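PDB 5ZRU: alpha-1,3-glucanase from Bacillus circulans, which hydrolyses alpha-1,3-glucan as a member of glycoside hydrolase family 87, the present chain being its catalytic unit with bound calcium and zinc ions. Local coordinates for residues Ile282-Asn287 with Lys299-Asn304; Ala204-Ala209 with Asn231-Gly236; Arg289-Glu294 with Asn373-Leu378; Val354-Gly359 with Asn394-Asn399. One frame throughout, in Å; residues are numbered along the deposited sequence.

In the fold
From the N terminus, contact 2 comes first: it closes the stretch 204-236 and lays helix 203-216 on the first coils of a parallel beta-helix. Contact 1 follows, joining 282-287 to 299-304 through the core of the next coils; it meets contact 2 where Met302 packs on Met232. Contact 3 starts at 289-294, within the loop that contact 1 closes, and ends far beyond it at 373-378, so the two cross, and two metal-bearing loops are brought together. Contact 4 begins at 354-359, before contact 3 has closed, and ends at 394-399, crossing it in turn. Leu378 packs against Phe396 there, joining the calcium-binding loop to the hydrophobic interior.

Contact 1: residues Ile282-Asn287 with Lys299-Asn304; sequences IYMNSN and KGFMDN. With PE5 (3,6,9,12,15,18,21,24-octaoxahexacosan-1-ol), chain C.
Next to Met284, whose methyl group reaches Gly300 and Phe301, the amide nitrogen Asn285 ND2 is gripped by hydrogen bonds to Gln258 OE1 and Tyr114 OH, while Asn285 OD1 is held by His318 ND1. These bonds fix the amide on the outer side of strand 277-285, where a polyethylene glycol chain runs past; its C10 lies 3.4 Å from Tyr283 OH and its C50 3.3 Å from Asn287 OD1. Met284 takes the inward side. With CG beside the backbone N (chi1 -56°) and a bend at chi3 (-49°), its end is carried over one face of the Phe301 ring. Met284 CE stands 4.1 Å from the centroid of the Phe301 ring, 22° off the normal and displaced toward CZ, a CH-pi contact. Met284 SD is 5.0 Å from the same centroid and lies obliquely, completing a Met-aromatic pair. Met284 CE also comes to 3.3 Å from the carbonyl oxygen Gly300 O. Both side chains lie in the core of the parallel beta-helix, with Ile269 and Val316 touching each of them. Strand 277-285 runs between 255-259 and 310-317, and strand 301-302 lies between 269-273 and 323-325.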
# COMPACT_ATOMS: atom_id res chain seq x y z
N ILE A 282 -3.54 16.77 1.80
CA ILE A 282 -4.95 16.42 1.85
C ILE A 282 -5.06 14.96 2.24
O ILE A 282 -4.25 14.14 1.81
CB ILE A 282 -5.61 16.68 0.48
CG1 ILE A 282 -5.77 18.19 0.25
CG2 ILE A 282 -6.95 15.97 0.34
CD1 ILE A 282 -5.88 18.58 -1.19
N TYR A 283 -6.04 14.66 3.09
CA TYR A 283 -6.50 13.29 3.31
C TYR A 283 -7.72 13.02 2.45
O TYR A 283 -8.61 13.88 2.34
CB TYR A 283 -6.83 13.06 4.79
CG TYR A 283 -7.59 11.78 5.04
CD1 TYR A 283 -6.92 10.57 5.16
CD2 TYR A 283 -8.98 11.78 5.15
CE1 TYR A 283 -7.61 9.38 5.38
CE2 TYR A 283 -9.68 10.59 5.36
CZ TYR A 283 -8.99 9.40 5.48
OH TYR A 283 -9.68 8.23 5.70
N MET A 284 -7.79 11.84 1.82
CA MET A 284 -8.94 11.48 1.00
C MET A 284 -9.44 10.09 1.38
O MET A 284 -8.65 9.18 1.64
CB MET A 284 -8.62 11.46 -0.51
CG MET A 284 -8.06 12.76 -1.05
SD MET A 284 -8.51 12.96 -2.80
CE MET A 284 -8.05 11.35 -3.46
N ASN A 285 -10.76 9.93 1.38
CA ASN A 285 -11.42 8.68 1.69
C ASN A 285 -12.54 8.45 0.68
O ASN A 285 -13.10 9.41 0.13
CB ASN A 285 -11.98 8.71 3.11
CG ASN A 285 -12.55 7.38 3.55
OD1 ASN A 285 -12.04 6.34 3.19
ND2 ASN A 285 -13.62 7.42 4.33
N SER A 286 -12.87 7.19 0.44
CA SER A 286 -13.91 6.80 -0.50
C SER A 286 -15.21 6.46 0.22
O SER A 286 -15.32 6.50 1.44
CB SER A 286 -13.47 5.57 -1.28
OG SER A 286 -13.64 4.44 -0.44
N ASN A 287 -16.22 6.10 -0.57
CA ASN A 287 -17.35 5.30 -0.08
C ASN A 287 -17.40 3.96 -0.81
O ASN A 287 -18.47 3.46 -1.18
CB ASN A 287 -18.68 6.04 -0.21
CG ASN A 287 -19.77 5.39 0.62
OD1 ASN A 287 -19.47 4.63 1.54
ND2 ASN A 287 -21.04 5.70 0.31
N LYS A 299 -10.16 4.93 -8.45
CA LYS A 299 -8.88 5.08 -7.79
C LYS A 299 -8.79 6.47 -7.17
O LYS A 299 -9.49 7.40 -7.58
CB LYS A 299 -7.72 4.86 -8.77
CG LYS A 299 -7.68 3.48 -9.44
CD LYS A 299 -8.34 3.50 -10.83
CE LYS A 299 -8.08 2.18 -11.57
NZ LYS A 299 -8.69 2.17 -12.93
N GLY A 300 -7.92 6.61 -6.17
CA GLY A 300 -7.76 7.92 -5.53
C GLY A 300 -7.36 9.00 -6.52
O GLY A 300 -7.94 10.09 -6.55
N PHE A 301 -6.37 8.70 -7.36
CA PHE A 301 -5.88 9.61 -8.39
C PHE A 301 -5.75 8.84 -9.70
O PHE A 301 -5.16 7.75 -9.71
CB PHE A 301 -4.52 10.21 -8.00
CG PHE A 301 -4.52 10.96 -6.70
CD1 PHE A 301 -4.95 12.28 -6.65
CD2 PHE A 301 -4.07 10.36 -5.54
CE1 PHE A 301 -4.94 12.98 -5.45
CE2 PHE A 301 -4.05 11.06 -4.33
CZ PHE A 301 -4.49 12.37 -4.29
N MET A 302 -6.25 9.42 -10.79
CA MET A 302 -6.39 8.70 -12.06
C MET A 302 -6.03 9.58 -13.25
O MET A 302 -6.10 10.81 -13.18
CB MET A 302 -7.84 8.22 -12.27
CG MET A 302 -8.33 7.22 -11.27
SD MET A 302 -10.10 6.90 -11.51
CE MET A 302 -10.86 8.19 -10.50
N ASP A 303 -5.65 8.91 -14.34
CA ASP A 303 -5.59 9.41 -15.72
C ASP A 303 -4.32 10.21 -16.03
O ASP A 303 -3.23 9.64 -15.96
CB ASP A 303 -6.88 10.18 -16.04
CG ASP A 303 -8.09 9.26 -15.98
OD1 ASP A 303 -8.01 8.16 -16.57
OD2 ASP A 303 -9.09 9.61 -15.33
N ASN A 304 -4.42 11.50 -16.41
CA ASN A 304 -3.32 12.22 -17.07
C ASN A 304 -2.57 13.13 -16.09
O ASN A 304 -3.05 14.20 -15.74
CB ASN A 304 -3.83 13.05 -18.25
CG ASN A 304 -4.63 12.24 -19.24
OD1 ASN A 304 -5.76 12.58 -19.55
ND2 ASN A 304 -4.04 11.17 -19.75
C48 PE5 C . -19.31 8.13 3.85
C50 PE5 C . -18.63 6.75 3.86
O1 PE5 C . -19.30 5.89 4.75
C1 PE5 C . -18.80 4.58 4.78
C2 PE5 C . -19.45 3.79 5.92
O2 PE5 C . -19.08 4.34 7.15
C3 PE5 C . -19.72 3.80 8.28
C4 PE5 C . -19.27 4.55 9.53
O3 PE5 C . -17.87 4.49 9.65
C5 PE5 C . -17.31 5.06 10.80
C6 PE5 C . -16.13 5.97 10.44
O4 PE5 C . -14.92 5.27 10.38
C7 PE5 C . -14.05 5.63 9.33
C8 PE5 C . -13.80 7.14 9.33
O5 PE5 C . -13.25 7.52 8.11
C9 PE5 C . -13.22 8.90 7.89
C10 PE5 C . -11.79 9.40 8.05
O6 PE5 C . -11.77 10.44 8.98
C11 PE5 C . -10.52 10.67 9.57
C12 PE5 C . -10.67 11.61 10.76
O7 PE5 C . -9.93 12.75 10.46
C13 PE5 C . -9.22 13.30 11.54
C14 PE5 C . -9.01 14.78 11.27
O8 PE5 C . -10.14 15.28 10.62
C15 PE5 C . -10.09 16.62 10.23
C16 PE5 C . -11.18 17.41 10.97
O52 PE5 C . -12.23 17.74 10.10

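Contact 2: residues Ala204-Ala209 with Asn231-Gly236; sequences AAFEAA and NMWKIG
Trp233 and Phe206 bury most of the surface here, and they meet as a T-shaped pair. The edge of the Phe206 ring points at one face of the indole, its CD2 lying 3.5 Å from Trp233 CH2. The centroids of the phenyl ring and the six-membered indole ring are 4.9 Å apart, with the planes inclined at 69°. Trp233 has CG anti to the backbone N (chi1 -173°), which swings the indole out from its strand to the helix; Ile235 CD1 covers the opposite face, so the ring is held between strand and helix. Glu207, the third contributor, acts at the rim through water. One molecule donates to Glu207 OE2 at 2.6 Å and to Met232 O at 2.9 Å, and accepts from Lys234 N at 2.9 Å, tying the carboxylate to the backbone where strand 233-235 begins. Just before it, Asn231 OD1 accepts a bond from Met232 N. Helix 203-216 packs beside the first strands of the beta-helix, consistent with the N-terminal capping helix of pectate lyase-like folds: Leu203 and Val210 also pack on Trp233, Phe206 rests on Ile222 of strand 220-222, and strand 233-235 pairs in parallel with 269-273.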
# COMPACT_ATOMS: atom_id res chain seq x y z
N ALA A 204 -19.82 20.94 -6.51
CA ALA A 204 -20.06 22.06 -7.41
C ALA A 204 -19.10 23.20 -7.12
O ALA A 204 -18.55 23.82 -8.05
CB ALA A 204 -21.51 22.54 -7.30
N ALA A 205 -18.87 23.49 -5.84
CA ALA A 205 -17.92 24.54 -5.48
C ALA A 205 -16.49 24.17 -5.86
O ALA A 205 -15.72 25.03 -6.31
CB ALA A 205 -18.02 24.83 -3.98
N PHE A 206 -16.11 22.90 -5.68
CA PHE A 206 -14.78 22.46 -6.10
C PHE A 206 -14.58 22.64 -7.60
O PHE A 206 -13.52 23.11 -8.04
CB PHE A 206 -14.56 20.99 -5.73
CG PHE A 206 -14.07 20.77 -4.33
CD1 PHE A 206 -14.68 21.40 -3.25
CD2 PHE A 206 -13.04 19.88 -4.08
CE1 PHE A 206 -14.23 21.17 -1.96
CE2 PHE A 206 -12.60 19.63 -2.79
CZ PHE A 206 -13.19 20.29 -1.72
N GLU A 207 -15.58 22.26 -8.40
CA GLU A 207 -15.48 22.43 -9.85
C GLU A 207 -15.35 23.89 -10.24
O GLU A 207 -14.53 24.25 -11.09
CB GLU A 207 -16.70 21.80 -10.54
CG GLU A 207 -16.61 20.29 -10.60
CD GLU A 207 -17.92 19.64 -11.01
OE1 GLU A 207 -18.84 20.38 -11.46
OE2 GLU A 207 -18.02 18.40 -10.87
N ALA A 208 -16.17 24.76 -9.63
CA ALA A 208 -16.08 26.18 -9.91
C ALA A 208 -14.73 26.73 -9.49
O ALA A 208 -14.15 27.57 -10.19
CB ALA A 208 -17.21 26.93 -9.19
N ALA A 209 -14.20 26.27 -8.36
CA ALA A 209 -12.91 26.74 -7.87
C ALA A 209 -11.78 26.33 -8.81
O ALA A 209 -10.84 27.11 -9.02
CB ALA A 209 -12.67 26.21 -6.45
N ASN A 231 -19.51 12.71 -6.29
CA ASN A 231 -19.14 11.96 -7.48
C ASN A 231 -17.64 12.13 -7.70
O ASN A 231 -16.94 12.73 -6.88
CB ASN A 231 -19.93 12.40 -8.71
CG ASN A 231 -20.26 11.23 -9.62
OD1 ASN A 231 -19.37 10.66 -10.29
ND2 ASN A 231 -21.54 10.84 -9.63
N MET A 232 -17.17 11.61 -8.83
CA MET A 232 -15.76 11.75 -9.18
C MET A 232 -15.42 13.22 -9.39
O MET A 232 -16.20 13.97 -9.99
CB MET A 232 -15.45 10.94 -10.45
CG MET A 232 -13.96 10.93 -10.87
SD MET A 232 -13.67 10.10 -12.43
CE MET A 232 -14.26 8.43 -12.07
N TRP A 233 -14.28 13.65 -8.85
CA TRP A 233 -13.80 15.01 -9.07
C TRP A 233 -12.95 15.01 -10.34
O TRP A 233 -11.84 14.48 -10.33
CB TRP A 233 -13.02 15.51 -7.86
CG TRP A 233 -12.62 16.97 -7.94
CD1 TRP A 233 -13.06 17.90 -8.84
CD2 TRP A 233 -11.66 17.65 -7.10
NE1 TRP A 233 -12.45 19.12 -8.61
CE2 TRP A 233 -11.59 18.99 -7.55
CE3 TRP A 233 -10.88 17.26 -6.01
CZ2 TRP A 233 -10.77 19.94 -6.94
CZ3 TRP A 233 -10.06 18.19 -5.42
CH2 TRP A 233 -10.01 19.52 -5.88
N LYS A 234 -13.47 15.60 -11.42
CA LYS A 234 -12.77 15.63 -12.70
C LYS A 234 -12.10 16.98 -12.85
O LYS A 234 -12.78 18.02 -12.93
CB LYS A 234 -13.74 15.35 -13.85
CG LYS A 234 -14.36 13.98 -13.75
CD LYS A 234 -15.40 13.73 -14.83
CE LYS A 234 -16.03 12.34 -14.63
NZ LYS A 234 -16.74 11.87 -15.86
N ILE A 235 -10.78 16.98 -12.90
CA ILE A 235 -9.99 18.19 -12.89
C ILE A 235 -9.46 18.37 -14.31
O ILE A 235 -8.46 17.75 -14.70
CB ILE A 235 -8.86 18.12 -11.85
CG1 ILE A 235 -9.49 17.96 -10.46
CG2 ILE A 235 -7.97 19.37 -11.92
CD1 ILE A 235 -8.45 17.81 -9.33
N GLY A 236 -10.16 19.20 -15.09
CA GLY A 236 -9.97 19.27 -16.52
C GLY A 236 -10.80 18.22 -17.24
O GLY A 236 -11.43 17.35 -16.64
O HOH W 1 -16.17 16.66 -11.12

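Contact 3: residues Arg289-Glu294 with Asn373-Leu378; sequences RSRYGE and NGDDGL. With CA (calcium ion), chain J; ZN (zinc ion), chain G.
Arg291 sets out with CG beside its backbone N (chi1 -75°) and bends at chi3 (69°), a course that brings NH1 to the carboxylate of Asp375. The resulting salt bridge is long, 3.5 Å from Arg291 NH1 to Asp375 OD2, and is made through one N-O pair, with the guanidinium and carboxylate planes 78° apart rather than side by side. Water supplements it. One molecule lies at the guanidinium edge, 3.0 Å from Arg291 NH1, and bridges to Gly374 O; another links Arg291 NH2 weakly to Asp375 OD2 and is itself a calcium ligand. Both segments are loops on the flank of the parallel beta-helix: 289-294 follows strand 277-285, the loop at 373-378 leads into strand 378-381, and each carries a metal. Asp375 OD1 binds the calcium ion at 2.6 Å, together with Asp352 and four of the waters, and accepts from Asp376 N through the anti lone pair. Asp376 OD2 takes part at second hand, receiving a bond of 2.5 Å from a calcium-bound water. The other loop holds an ST turn, Ser290 OG accepting from Tyr292 N at 2.9 Å; farther on, Glu294 OE2 binds zinc at 2.0 Å alongside His123.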
# COMPACT_ATOMS: atom_id res chain seq x y z
N ARG A 289 -16.62 -0.12 -1.42
CA ARG A 289 -16.40 -1.42 -0.78
C ARG A 289 -16.19 -2.55 -1.76
O ARG A 289 -16.06 -3.71 -1.32
CB ARG A 289 -17.57 -1.78 0.14
CG ARG A 289 -18.94 -1.80 -0.55
CD ARG A 289 -20.02 -2.41 0.36
NE ARG A 289 -20.01 -3.87 0.40
CZ ARG A 289 -20.60 -4.65 -0.51
NH1 ARG A 289 -21.23 -4.10 -1.54
NH2 ARG A 289 -20.54 -5.97 -0.39
N SER A 290 -16.13 -2.28 -3.07
CA SER A 290 -15.98 -3.32 -4.07
C SER A 290 -15.03 -2.87 -5.17
O SER A 290 -14.99 -1.70 -5.55
CB SER A 290 -17.34 -3.70 -4.69
OG SER A 290 -17.18 -4.59 -5.79
N ARG A 291 -14.27 -3.83 -5.71
CA ARG A 291 -13.48 -3.61 -6.91
C ARG A 291 -14.31 -3.62 -8.19
O ARG A 291 -13.77 -3.26 -9.25
CB ARG A 291 -12.39 -4.69 -7.05
CG ARG A 291 -11.22 -4.54 -6.12
CD ARG A 291 -10.07 -5.47 -6.52
NE ARG A 291 -9.46 -5.09 -7.79
CZ ARG A 291 -8.37 -5.67 -8.29
NH1 ARG A 291 -7.79 -6.66 -7.62
NH2 ARG A 291 -7.85 -5.26 -9.44
N TYR A 292 -15.57 -4.03 -8.12
CA TYR A 292 -16.44 -4.13 -9.30
C TYR A 292 -15.75 -4.88 -10.44
O TYR A 292 -15.82 -4.47 -11.61
CB TYR A 292 -16.88 -2.74 -9.76
CG TYR A 292 -17.86 -2.03 -8.86
CD1 TYR A 292 -19.22 -2.31 -8.91
CD2 TYR A 292 -17.43 -1.02 -7.99
CE1 TYR A 292 -20.12 -1.64 -8.11
CE2 TYR A 292 -18.32 -0.35 -7.18
CZ TYR A 292 -19.67 -0.66 -7.25
OH TYR A 292 -20.58 0.02 -6.46
N GLY A 293 -15.06 -5.97 -10.11
CA GLY A 293 -14.36 -6.77 -11.11
C GLY A 293 -13.46 -6.01 -12.06
O GLY A 293 -13.55 -6.19 -13.28
N GLU A 294 -12.57 -5.16 -11.53
CA GLU A 294 -11.66 -4.30 -12.28
C GLU A 294 -12.36 -3.20 -13.06
O GLU A 294 -11.70 -2.50 -13.86
CB GLU A 294 -10.76 -5.10 -13.23
CG GLU A 294 -9.96 -6.20 -12.56
CD GLU A 294 -10.52 -7.59 -12.84
OE1 GLU A 294 -11.29 -8.10 -12.00
OE2 GLU A 294 -10.19 -8.17 -13.89
N ASN A 373 -2.66 -3.04 1.20
CA ASN A 373 -3.33 -2.95 -0.09
C ASN A 373 -3.59 -4.33 -0.69
O ASN A 373 -2.92 -5.31 -0.37
CB ASN A 373 -2.50 -2.08 -1.05
CG ASN A 373 -2.40 -0.64 -0.59
OD1 ASN A 373 -3.40 0.06 -0.54
ND2 ASN A 373 -1.19 -0.20 -0.23
N GLY A 374 -4.58 -4.38 -1.59
CA GLY A 374 -5.10 -5.65 -2.09
C GLY A 374 -4.60 -6.10 -3.44
O GLY A 374 -5.26 -6.90 -4.12
N ASP A 375 -3.44 -5.60 -3.83
CA ASP A 375 -2.71 -6.02 -5.02
C ASP A 375 -1.30 -5.47 -4.85
O ASP A 375 -0.93 -5.07 -3.74
CB ASP A 375 -3.45 -5.55 -6.29
CG ASP A 375 -3.27 -6.49 -7.48
OD1 ASP A 375 -2.12 -6.78 -7.85
OD2 ASP A 375 -4.29 -6.94 -8.04
N ASP A 376 -0.51 -5.43 -5.91
CA ASP A 376 0.87 -4.96 -5.75
C ASP A 376 0.90 -3.59 -5.09
O ASP A 376 0.15 -2.69 -5.47
CB ASP A 376 1.58 -4.89 -7.11
CG ASP A 376 1.72 -6.24 -7.76
OD1 ASP A 376 2.39 -7.11 -7.17
OD2 ASP A 376 1.15 -6.43 -8.85
N GLY A 377 1.78 -3.44 -4.10
CA GLY A 377 1.88 -2.17 -3.39
C GLY A 377 2.31 -1.07 -4.33
O GLY A 377 1.63 -0.05 -4.48
N LEU A 378 3.44 -1.28 -5.00
CA LEU A 378 3.96 -0.37 -6.01
C LEU A 378 4.28 -1.19 -7.25
O LEU A 378 5.05 -2.16 -7.17
CB LEU A 378 5.22 0.34 -5.51
CG LEU A 378 5.12 1.07 -4.16
CD1 LEU A 378 6.49 1.59 -3.75
CD2 LEU A 378 4.11 2.22 -4.21
CA CA J . -2.45 -4.94 -9.64
ZN ZN G . -10.89 -10.07 -14.13
O HOH W 2 -7.73 -7.95 -4.88
O HOH W 3 -4.67 -4.62 -10.10
O HOH W 4 -0.42 -4.80 -10.00
O HOH W 5 -9.59 -10.98 -15.93
O HOH W 6 -2.62 -6.88 -10.57
O HOH W 7 -3.12 -4.34 -11.74

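Contact 4: residues Val354-Gly359 with Asn394-Asn399; sequences VNFAQG and NTFSYN
The aromatic contact is between Phe356 and Phe396, whose side chains run antiparallel to one another and meet at their ring rims. Phe356 CE2 and Phe396 CE1 are 3.6 Å apart and Phe356 CD2 is 3.7 Å from the same CE1, but the centroids stay 5.5 Å apart with planes inclined at 35°, an oblique pairing that is neither stack nor edge-to-face. Both side chains have CG beside the backbone N (chi1 -73° for Phe356, -64° for Phe396), and from strands on different faces they project to a common meeting point.

The second kind of contact is between a ring and an amide. Asn394 comes to the same CD2 corner of Phe356 from the other side of the ring plane, its CG 3.8 Å from Phe356 CD2, with ring and amide planes well away from parallel. The amide is buried, yet its polar atoms are satisfied by the backbone: ND2 bonds to Thr360 O and OD1 to Ser363 N, which fixes its rotation, so the whole amide packs on Phe356 without lacking polar partners.

This is interior packing of a parallel beta-helix. Strand 354-357 runs between 323-325 and 378-381, strand 395-397 between 364-366 and 419-421, and the side chains cross the space enclosed by these faces.

Other residues pack around the pair. Val365 of strand 364-366 touches Val354, Phe356 and Phe396; Val325 packs on Phe356; and Ile410 packs on Phe396. Leu378, in the strand after the calcium-binding loop, lies against the Phe396 ring, where Phe396 CE2 comes to 3.5 Å from the backbone carbonyl carbon Leu378 C.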
# COMPACT_ATOMS: atom_id res chain seq x y z
N VAL A 354 0.06 1.92 -5.89
CA VAL A 354 0.39 2.79 -7.01
C VAL A 354 0.73 1.90 -8.20
O VAL A 354 1.54 0.98 -8.07
CB VAL A 354 1.60 3.71 -6.73
CG1 VAL A 354 1.92 4.57 -7.99
CG2 VAL A 354 1.36 4.60 -5.52
N ASN A 355 0.13 2.19 -9.35
CA ASN A 355 0.55 1.54 -10.59
C ASN A 355 0.93 2.61 -11.61
O ASN A 355 0.12 3.47 -11.95
CB ASN A 355 -0.55 0.63 -11.13
CG ASN A 355 -0.03 -0.36 -12.17
OD1 ASN A 355 0.64 0.03 -13.13
ND2 ASN A 355 -0.30 -1.64 -11.95
N PHE A 356 2.18 2.54 -12.07
CA PHE A 356 2.69 3.34 -13.19
C PHE A 356 2.44 2.55 -14.47
O PHE A 356 3.22 1.65 -14.81
CB PHE A 356 4.18 3.62 -13.02
CG PHE A 356 4.51 4.63 -11.94
CD1 PHE A 356 3.54 5.49 -11.44
CD2 PHE A 356 5.81 4.71 -11.43
CE1 PHE A 356 3.86 6.43 -10.44
CE2 PHE A 356 6.13 5.65 -10.45
CZ PHE A 356 5.15 6.51 -9.96
N ALA A 357 1.38 2.88 -15.21
CA ALA A 357 0.97 2.07 -16.36
C ALA A 357 1.02 2.91 -17.64
O ALA A 357 1.32 4.10 -17.62
CB ALA A 357 -0.44 1.50 -16.14
N GLN A 358 0.73 2.25 -18.77
CA GLN A 358 0.51 2.97 -20.03
C GLN A 358 1.69 3.88 -20.40
O GLN A 358 1.50 5.01 -20.85
CB GLN A 358 -0.78 3.78 -19.97
CG GLN A 358 -2.03 2.94 -20.13
CD GLN A 358 -2.10 2.34 -21.51
OE1 GLN A 358 -1.66 1.21 -21.74
NE2 GLN A 358 -2.64 3.11 -22.46
N GLY A 359 2.90 3.39 -20.19
CA GLY A 359 4.08 4.12 -20.59
C GLY A 359 4.54 5.21 -19.65
O GLY A 359 5.45 5.96 -20.00
N ASN A 394 11.42 4.03 -14.08
CA ASN A 394 10.64 4.37 -12.90
C ASN A 394 11.36 3.91 -11.64
O ASN A 394 12.16 2.97 -11.66
CB ASN A 394 9.24 3.76 -12.98
CG ASN A 394 8.43 4.35 -14.12
OD1 ASN A 394 8.42 5.57 -14.33
ND2 ASN A 394 7.75 3.50 -14.88
N THR A 395 11.10 4.60 -10.53
CA THR A 395 11.84 4.40 -9.29
C THR A 395 10.88 4.30 -8.10
O THR A 395 10.04 5.18 -7.91
CB THR A 395 12.79 5.57 -9.03
OG1 THR A 395 13.71 5.69 -10.12
CG2 THR A 395 13.55 5.35 -7.71
N PHE A 396 11.06 3.26 -7.29
CA PHE A 396 10.33 3.06 -6.03
C PHE A 396 11.37 2.99 -4.92
O PHE A 396 11.96 1.93 -4.70
CB PHE A 396 9.51 1.76 -6.05
CG PHE A 396 8.39 1.72 -7.07
CD1 PHE A 396 7.64 2.85 -7.36
CD2 PHE A 396 8.09 0.53 -7.73
CE1 PHE A 396 6.61 2.79 -8.31
CE2 PHE A 396 7.07 0.46 -8.67
CZ PHE A 396 6.33 1.59 -8.96
N SER A 397 11.61 4.10 -4.21
CA SER A 397 12.72 4.11 -3.27
C SER A 397 12.33 4.75 -1.94
O SER A 397 11.49 5.64 -1.89
CB SER A 397 13.95 4.83 -3.85
OG SER A 397 14.49 4.04 -4.92
N TYR A 398 12.97 4.27 -0.87
CA TYR A 398 12.80 4.83 0.48
C TYR A 398 11.35 4.73 0.95
O TYR A 398 10.82 5.64 1.57
CB TYR A 398 13.29 6.27 0.55
CG TYR A 398 14.79 6.38 0.37
CD1 TYR A 398 15.65 6.14 1.44
CD2 TYR A 398 15.34 6.70 -0.87
CE1 TYR A 398 17.03 6.23 1.27
CE2 TYR A 398 16.71 6.79 -1.04
CZ TYR A 398 17.55 6.55 0.03
OH TYR A 398 18.91 6.64 -0.16
N ASN A 399 10.72 3.59 0.68
CA ASN A 399 9.34 3.36 1.10
C ASN A 399 9.29 2.25 2.14
O ASN A 399 10.14 1.37 2.17
CB ASN A 399 8.46 2.98 -0.09
CG ASN A 399 8.46 4.04 -1.16
OD1 ASN A 399 8.03 5.17 -0.92
ND2 ASN A 399 8.99 3.70 -2.34